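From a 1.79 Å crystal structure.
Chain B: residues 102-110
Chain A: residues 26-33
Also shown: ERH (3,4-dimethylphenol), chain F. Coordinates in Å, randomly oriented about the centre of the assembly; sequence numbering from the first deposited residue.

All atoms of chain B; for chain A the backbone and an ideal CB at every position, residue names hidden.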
# COMPACT_ATOMS: atom_id res chain seq x y z
N HIS B 102 6.47 -11.39 -4.10
CA HIS B 102 6.76 -10.62 -2.89
C HIS B 102 8.00 -9.69 -3.09
O HIS B 102 8.02 -8.53 -2.65
CB HIS B 102 6.99 -11.60 -1.73
CG HIS B 102 6.30 -11.22 -0.45
ND1 HIS B 102 6.48 -11.95 0.70
CD2 HIS B 102 5.42 -10.24 -0.15
CE1 HIS B 102 5.75 -11.43 1.67
NE2 HIS B 102 5.10 -10.39 1.19
N THR B 103 9.01 -10.21 -3.79
CA THR B 103 10.23 -9.49 -4.13
C THR B 103 9.96 -8.39 -5.16
O THR B 103 10.33 -7.21 -4.96
CB THR B 103 11.34 -10.45 -4.67
OG1 THR B 103 11.66 -11.44 -3.67
CG2 THR B 103 12.60 -9.68 -5.03
N ILE B 104 9.25 -8.75 -6.22
CA ILE B 104 8.80 -7.79 -7.22
C ILE B 104 7.96 -6.65 -6.61
O ILE B 104 8.00 -5.51 -7.07
CB ILE B 104 8.00 -8.49 -8.33
CG1 ILE B 104 8.91 -9.43 -9.13
CG2 ILE B 104 7.31 -7.48 -9.25
CD1 ILE B 104 8.16 -10.49 -9.99
N GLU B 105 7.20 -6.98 -5.57
CA GLU B 105 6.33 -6.02 -4.93
C GLU B 105 7.13 -5.12 -3.99
O GLU B 105 6.58 -4.18 -3.40
CB GLU B 105 5.20 -6.74 -4.19
CG GLU B 105 4.00 -7.10 -5.08
CD GLU B 105 3.23 -8.33 -4.61
OE1 GLU B 105 3.27 -8.70 -3.42
OE2 GLU B 105 2.58 -8.96 -5.47
N GLY B 106 8.43 -5.39 -3.87
CA GLY B 106 9.33 -4.53 -3.12
C GLY B 106 9.11 -4.65 -1.63
O GLY B 106 9.56 -3.80 -0.84
N VAL B 107 8.48 -5.74 -1.23
CA VAL B 107 8.16 -5.95 0.17
C VAL B 107 9.39 -6.45 0.93
O VAL B 107 9.72 -5.96 2.01
CB VAL B 107 6.99 -6.94 0.30
CG1 VAL B 107 6.94 -7.55 1.67
CG2 VAL B 107 5.62 -6.25 -0.06
N VAL B 108 10.11 -7.37 0.30
CA VAL B 108 11.24 -8.06 0.93
C VAL B 108 12.03 -8.80 -0.17
O VAL B 108 11.48 -9.11 -1.23
CB VAL B 108 10.76 -9.06 2.00
CG1 VAL B 108 9.90 -10.12 1.35
CG2 VAL B 108 11.92 -9.69 2.75
N ARG B 109 13.31 -9.06 0.07
CA ARG B 109 14.10 -9.91 -0.83
C ARG B 109 14.08 -11.32 -0.28
O ARG B 109 14.58 -11.58 0.83
CB ARG B 109 15.55 -9.39 -0.96
CG ARG B 109 16.49 -10.13 -1.93
CD ARG B 109 17.97 -9.68 -1.71
NE ARG B 109 18.13 -8.22 -1.63
CZ ARG B 109 19.03 -7.59 -0.87
NH1 ARG B 109 19.87 -8.30 -0.11
NH2 ARG B 109 19.09 -6.26 -0.85
N VAL B 110 13.47 -12.24 -1.02
CA VAL B 110 13.24 -13.58 -0.48
C VAL B 110 14.23 -14.56 -1.06
O VAL B 110 14.43 -14.62 -2.27
CB VAL B 110 11.80 -14.07 -0.75
CG1 VAL B 110 11.53 -15.39 0.01
CG2 VAL B 110 10.77 -13.01 -0.37
N UNK A 26 14.33 -2.24 -8.27
CA UNK A 26 15.46 -3.12 -8.07
C UNK A 26 14.95 -4.49 -7.69
O UNK A 26 15.11 -4.92 -6.55
CB UNK A 26 16.41 -2.57 -7.00
N UNK A 27 14.33 -5.16 -8.65
CA UNK A 27 13.74 -6.48 -8.44
C UNK A 27 14.75 -7.49 -7.91
O UNK A 27 14.38 -8.42 -7.19
CB UNK A 27 13.14 -7.00 -9.75
N UNK A 28 16.02 -7.30 -8.25
CA UNK A 28 17.10 -8.10 -7.68
C UNK A 28 17.55 -7.52 -6.33
O UNK A 28 18.64 -7.83 -5.83
CB UNK A 28 18.28 -8.17 -8.65
N UNK A 29 16.73 -6.66 -5.74
CA UNK A 29 17.00 -6.16 -4.40
C UNK A 29 15.77 -6.33 -3.51
O UNK A 29 15.86 -6.26 -2.30
CB UNK A 29 17.42 -4.69 -4.45
N UNK A 30 14.62 -6.57 -4.13
CA UNK A 30 13.38 -6.70 -3.38
C UNK A 30 12.94 -5.32 -2.92
O UNK A 30 12.28 -5.16 -1.90
CB UNK A 30 13.55 -7.65 -2.19
N UNK A 31 13.32 -4.30 -3.68
CA UNK A 31 13.02 -2.95 -3.26
C UNK A 31 12.47 -2.14 -4.43
O UNK A 31 12.60 -2.54 -5.59
CB UNK A 31 14.27 -2.28 -2.68
N UNK A 32 11.81 -1.03 -4.09
CA UNK A 32 11.33 -0.05 -5.05
C UNK A 32 11.48 1.33 -4.42
O UNK A 32 11.11 1.51 -3.26
CB UNK A 32 9.88 -0.32 -5.45
N UNK A 33 12.00 2.29 -5.17
CA UNK A 33 12.23 3.63 -4.63
C UNK A 33 11.66 4.67 -5.56
O UNK A 33 11.75 4.54 -6.78
CB UNK A 33 13.72 3.88 -4.40
O01 ERH F . 7.78 -13.44 0.84
C02 ERH F . 5.78 -16.52 -0.07
C03 ERH F . 7.72 -17.16 1.34
C04 ERH F . 6.47 -17.49 0.54
C05 ERH F . 6.24 -15.08 0.03
C06 ERH F . 8.13 -15.88 1.43
C07 ERH F . 7.35 -14.78 0.74
C08 ERH F . 4.53 -16.86 -0.86
C09 ERH F . 8.50 -18.25 2.02

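Position 26 has nothing of chain B within 5.5 Å of its ideal CB, which points sideways to the other stretch, so the contact leaves the choice of side chain open. The deposited residue is Ala A26; its part is played by the backbone, with the O atom of Ala A26 accepting from the N atom of position 29 at 2.5 Å and so holding the turn together.

At position 27 the CA-to-CB bond also runs sideways, yet the ideal CB lies 4.9 Å from CG1 of Ile B104 and 5.5 Å from CG2 of Thr B103. Chain B offers an aliphatic surface and no charge here, which suits a leucine, an isoleucine or a longer, flexible apolar chain. The residue is Met A27, with chi1 and chi2 both t and chi3 p; its SD reaches 3.8 Å from CG1 of Ile B104. Its backbone takes part too, the O atom of Met A27 lying 3.1 Å from CG2 of Thr B103.

Position 28 directs its CB away from chain B into space free of that stretch, where a polar or charged side chain would be at ease, though many others would fit. It is Lys A28, extended beyond its m chi1.

Position 29 likewise points away, but its ideal CB is 4.3 Å from NH2 of Arg B109. A positive charge nearby favours an acidic or neutral polar residue, while the backbone carbonyl already serves as an acceptor whatever the side chain. The residue is Glu A29. NE of Arg B109 donates a hydrogen bond to the O atom of Glu A29 at 3.1 Å, the carbonyl lying at the guanidinium edge, near its plane. The side chain packs through its aliphatic part, CG of Glu A29 being 3.3 Å from NH2 of Arg B109.

Position 30 is the most restricted. Its phi of 74° by itself favours glycine, and an ideal CB would point toward chain B, falling 2.7 Å from both N of Arg B109 and O of Val B108. Only glycine suits, and Gly A30 is found. Without a side chain, the backbones approach closely: CA of Gly A30 makes a CA-H...O contact with O of Thr B103 at 3.5 Å, and O of Gly A30 receives another from CA of Gly B106 at 3.3 Å.

Position 31 begins a strand and turns its CB away, 5.3 Å from O of Gly B106; small or polar residues are among many possibilities. Ser A31 occupies it, chi1 p.

Position 32 points toward chain B, its ideal CB 4.8 Å from CA of Gly B106. The bare glycine leaves room for a branched aliphatic chain, with valine, leucine or isoleucine all plausible. Ile A32 places CG1 4.0 Å from CA of Gly B106 and CD1 3.7 Å from O of Ile B104. Water 1 bridges the backbones, 2.8 Å from N of Ile A32 and 2.8 Å from O of Gly B106.

Position 33 is beyond reach of chain B, which sets no preference; it is Trp A33.

Chain A (26-33) AMKEGSIW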
# COMPACT_ATOMS: atom_id res chain seq x y z
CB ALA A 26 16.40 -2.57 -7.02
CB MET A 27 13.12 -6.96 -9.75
CG MET A 27 12.66 -8.39 -9.76
SD MET A 27 11.87 -8.74 -11.34
CE MET A 27 13.19 -8.34 -12.49
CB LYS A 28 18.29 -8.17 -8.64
CG LYS A 28 17.97 -8.74 -10.03
CD LYS A 28 19.17 -8.60 -10.97
CE LYS A 28 18.93 -9.28 -12.31
NZ LYS A 28 20.13 -9.24 -13.21
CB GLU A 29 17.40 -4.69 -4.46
CG GLU A 29 17.95 -4.14 -3.15
CD GLU A 29 18.27 -2.67 -3.26
OE1 GLU A 29 18.73 -2.24 -4.34
OE2 GLU A 29 18.05 -1.93 -2.27
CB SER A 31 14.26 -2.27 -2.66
OG SER A 31 15.12 -1.82 -3.69
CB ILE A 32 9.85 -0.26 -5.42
CG1 ILE A 32 9.59 -1.69 -5.93
CG2 ILE A 32 9.40 0.77 -6.44
CD1 ILE A 32 8.16 -1.93 -6.24
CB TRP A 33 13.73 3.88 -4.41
CG TRP A 33 14.28 3.13 -3.25
CD1 TRP A 33 14.59 1.80 -3.20
CD2 TRP A 33 14.55 3.65 -1.95
NE1 TRP A 33 15.06 1.47 -1.96
CE2 TRP A 33 15.05 2.59 -1.17
CE3 TRP A 33 14.45 4.92 -1.37
CZ2 TRP A 33 15.42 2.75 0.17
CZ3 TRP A 33 14.81 5.08 -0.05
CH2 TRP A 33 15.31 4.00 0.71
O HOH W 1 10.67 -1.38 -1.58
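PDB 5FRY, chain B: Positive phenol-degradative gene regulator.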